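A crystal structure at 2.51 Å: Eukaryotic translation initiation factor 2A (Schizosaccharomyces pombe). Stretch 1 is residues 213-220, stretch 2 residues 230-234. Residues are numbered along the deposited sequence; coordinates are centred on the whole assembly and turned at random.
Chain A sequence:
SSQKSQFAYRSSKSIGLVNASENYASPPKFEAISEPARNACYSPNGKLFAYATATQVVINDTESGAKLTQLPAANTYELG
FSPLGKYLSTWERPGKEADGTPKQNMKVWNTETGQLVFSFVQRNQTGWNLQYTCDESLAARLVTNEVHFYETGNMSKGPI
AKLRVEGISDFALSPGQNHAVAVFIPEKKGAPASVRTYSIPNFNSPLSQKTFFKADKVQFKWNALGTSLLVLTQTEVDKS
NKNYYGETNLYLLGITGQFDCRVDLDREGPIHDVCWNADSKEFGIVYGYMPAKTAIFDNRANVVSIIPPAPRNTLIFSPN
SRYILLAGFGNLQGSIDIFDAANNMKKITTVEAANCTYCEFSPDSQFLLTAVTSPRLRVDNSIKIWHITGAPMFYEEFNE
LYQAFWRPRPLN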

# COMPACT_ATOMS: atom_id res chain seq x y z
N PHE A 213 2.87 26.24 -4.83
CA PHE A 213 3.13 27.22 -3.77
C PHE A 213 2.52 26.81 -2.44
O PHE A 213 1.56 26.04 -2.40
CB PHE A 213 2.58 28.58 -4.17
CG PHE A 213 2.89 28.96 -5.57
CD1 PHE A 213 3.92 29.84 -5.83
CD2 PHE A 213 2.17 28.43 -6.63
CE1 PHE A 213 4.22 30.17 -7.11
CE2 PHE A 213 2.47 28.77 -7.90
CZ PHE A 213 3.50 29.64 -8.14
N LYS A 214 3.10 27.34 -1.37
CA LYS A 214 2.69 27.00 -0.01
C LYS A 214 2.69 25.48 0.14
O LYS A 214 1.80 24.92 0.78
CB LYS A 214 1.31 27.58 0.31
CG LYS A 214 1.30 29.09 0.42
CD LYS A 214 -0.12 29.64 0.36
CE LYS A 214 -0.96 29.10 1.51
NZ LYS A 214 -2.35 29.62 1.44
N ALA A 215 3.67 24.83 -0.47
CA ALA A 215 3.71 23.37 -0.48
C ALA A 215 5.00 22.85 0.13
O ALA A 215 6.08 22.95 -0.46
CB ALA A 215 3.54 22.85 -1.89
N ASP A 216 4.88 22.28 1.33
CA ASP A 216 6.02 21.67 2.00
C ASP A 216 6.02 20.17 1.75
O ASP A 216 7.07 19.53 1.75
CB ASP A 216 5.97 21.95 3.51
CG ASP A 216 5.50 23.36 3.82
OD1 ASP A 216 5.94 24.31 3.13
OD2 ASP A 216 4.68 23.52 4.75
N LYS A 217 4.83 19.63 1.53
CA LYS A 217 4.65 18.19 1.34
C LYS A 217 3.94 17.88 0.02
O LYS A 217 3.58 18.78 -0.73
CB LYS A 217 3.85 17.60 2.50
CG LYS A 217 4.43 17.88 3.87
CD LYS A 217 5.84 17.33 4.02
CE LYS A 217 6.26 17.29 5.48
NZ LYS A 217 6.10 18.61 6.15
N VAL A 218 3.74 16.59 -0.23
CA VAL A 218 3.06 16.14 -1.44
C VAL A 218 2.57 14.71 -1.27
O VAL A 218 2.95 14.02 -0.32
CB VAL A 218 3.99 16.24 -2.68
CG1 VAL A 218 4.85 14.99 -2.79
CG2 VAL A 218 3.18 16.45 -3.95
N GLN A 219 1.71 14.25 -2.18
CA GLN A 219 1.26 12.87 -2.19
C GLN A 219 0.97 12.42 -3.62
O GLN A 219 0.16 13.02 -4.32
CB GLN A 219 0.02 12.69 -1.31
CG GLN A 219 -0.36 11.25 -1.04
CD GLN A 219 -1.27 11.10 0.17
OE1 GLN A 219 -1.55 12.08 0.87
NE2 GLN A 219 -1.73 9.88 0.42
N PHE A 220 1.64 11.35 -4.05
CA PHE A 220 1.48 10.84 -5.41
C PHE A 220 0.54 9.64 -5.45
O PHE A 220 0.50 8.84 -4.52
CB PHE A 220 2.83 10.46 -6.00
CG PHE A 220 3.60 11.62 -6.56
CD1 PHE A 220 3.12 12.32 -7.65
CD2 PHE A 220 4.81 12.00 -6.00
CE1 PHE A 220 3.82 13.39 -8.17
CE2 PHE A 220 5.51 13.07 -6.52
CZ PHE A 220 5.02 13.76 -7.60
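Stretch 2 230-234: LVLTQ

Stretch 2 runs alongside the second half of stretch 1 in an extended form, as a β strand from Leu230 to Thr233 that begins earlier in the chain. The end-to-end directions of the touching parts lie 139° apart, so the two segments run broadly antiparallel but not in strict alignment. The register follows: Lys217 lies across from Gln234, Val218 from Thr233, Gln219 from Leu232 and Phe220 from Val231, with CA atoms 4.8 to 5.3 Å apart. Together the two stretches bury 477 Å² between them.

Gln219 and Leu232, the residues most covered in their respective stretches, form the centre of the contact. The amide N of Leu232 donates a hydrogen bond to O of Gln219 at 2.9 Å, and N of Gln219 lies 3.0 Å from O of Leu232. This hydrogen bond needs nothing from the side chains, since both its groups belong to the main chain, and it leaves the side chains free to suit their surroundings. That of Leu232, with chi1 t and chi2 p, is branched and apolar, appropriate to a buried strand position. Gln219 is only partly exposed, and its extended side chain, t at both chi1 and chi2, lies alongside Leu232, with Gln219 CB 3.7 Å from Leu232 CB; a long polar residue suits such a position.

These two carbonyls, and that of Leu230, also meet CA-H groups, which are weakly polarised donors and commonly face oxygens across antiparallel strands. Val218 CA approaches Leu232 O at 3.2 Å, Val231 CA approaches Gln219 O at 3.4 Å, and Phe220 CA lies 3.5 Å from Leu230 O.

Phe220 and Val231 form an antiparallel, non-hydrogen-bonded bridge, and their side chains share one face of the sheet. The end of the Phe220 ring comes nearer to the other stretch than its CA-to-CB bond alone would suggest, bringing CE1 within 3.8 Å of Val231 CG2. Val231 also meets Val218: its CG1 is 3.6 Å from Val218 CG2, although the CA-to-CB bond of Val218 points away overall. A β-branched valine suits this place, because it favours extended backbone angles and carries two methyls close to the main chain, here one to each apolar neighbour.

At the end of stretch 2 the backbones stand slightly farther apart, with the CA atoms of Lys217 and Gln234 at 5.3 Å, yet Gln234 remains well covered by stretch 1. Its C atom lies 3.9 Å from CB of Lys217, whose side chain leads away at its end, as befits a charged group beside solvent. Further back along stretch 1, Ala215 CB reaches Thr233 OG1 at 3.9 Å, its small methyl fitting a buried position.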

# COMPACT_ATOMS: atom_id res chain seq x y z
N LEU A 230 -2.35 11.43 -9.87
CA LEU A 230 -2.91 12.39 -8.91
C LEU A 230 -1.83 12.97 -8.00
O LEU A 230 -0.93 12.25 -7.55
CB LEU A 230 -3.99 11.72 -8.07
CG LEU A 230 -5.28 11.30 -8.77
CD1 LEU A 230 -6.19 10.56 -7.82
CD2 LEU A 230 -5.99 12.51 -9.35
N VAL A 231 -1.93 14.26 -7.72
CA VAL A 231 -0.97 14.96 -6.87
C VAL A 231 -1.70 15.73 -5.77
O VAL A 231 -2.69 16.41 -6.03
CB VAL A 231 -0.10 15.94 -7.69
CG1 VAL A 231 0.98 16.55 -6.81
CG2 VAL A 231 0.53 15.23 -8.88
N LEU A 232 -1.22 15.61 -4.53
CA LEU A 232 -1.90 16.24 -3.40
C LEU A 232 -0.98 17.13 -2.58
O LEU A 232 -0.01 16.65 -1.98
CB LEU A 232 -2.51 15.17 -2.50
CG LEU A 232 -3.25 15.66 -1.25
CD1 LEU A 232 -4.49 16.47 -1.64
CD2 LEU A 232 -3.62 14.50 -0.34
N THR A 233 -1.28 18.42 -2.54
CA THR A 233 -0.52 19.36 -1.72
C THR A 233 -1.06 19.36 -0.29
O THR A 233 -2.23 19.64 -0.06
CB THR A 233 -0.58 20.79 -2.30
OG1 THR A 233 0.43 20.93 -3.31
CG2 THR A 233 -0.32 21.83 -1.21
N GLN A 234 -0.19 19.04 0.65
CA GLN A 234 -0.55 19.00 2.06
C GLN A 234 0.55 19.60 2.93
O GLN A 234 0.48 20.77 3.31
CB GLN A 234 -0.86 17.57 2.50
CG GLN A 234 -1.42 17.47 3.90
CD GLN A 234 -2.30 16.25 4.07
OE1 GLN A 234 -2.15 15.26 3.36
NE2 GLN A 234 -3.23 16.32 5.02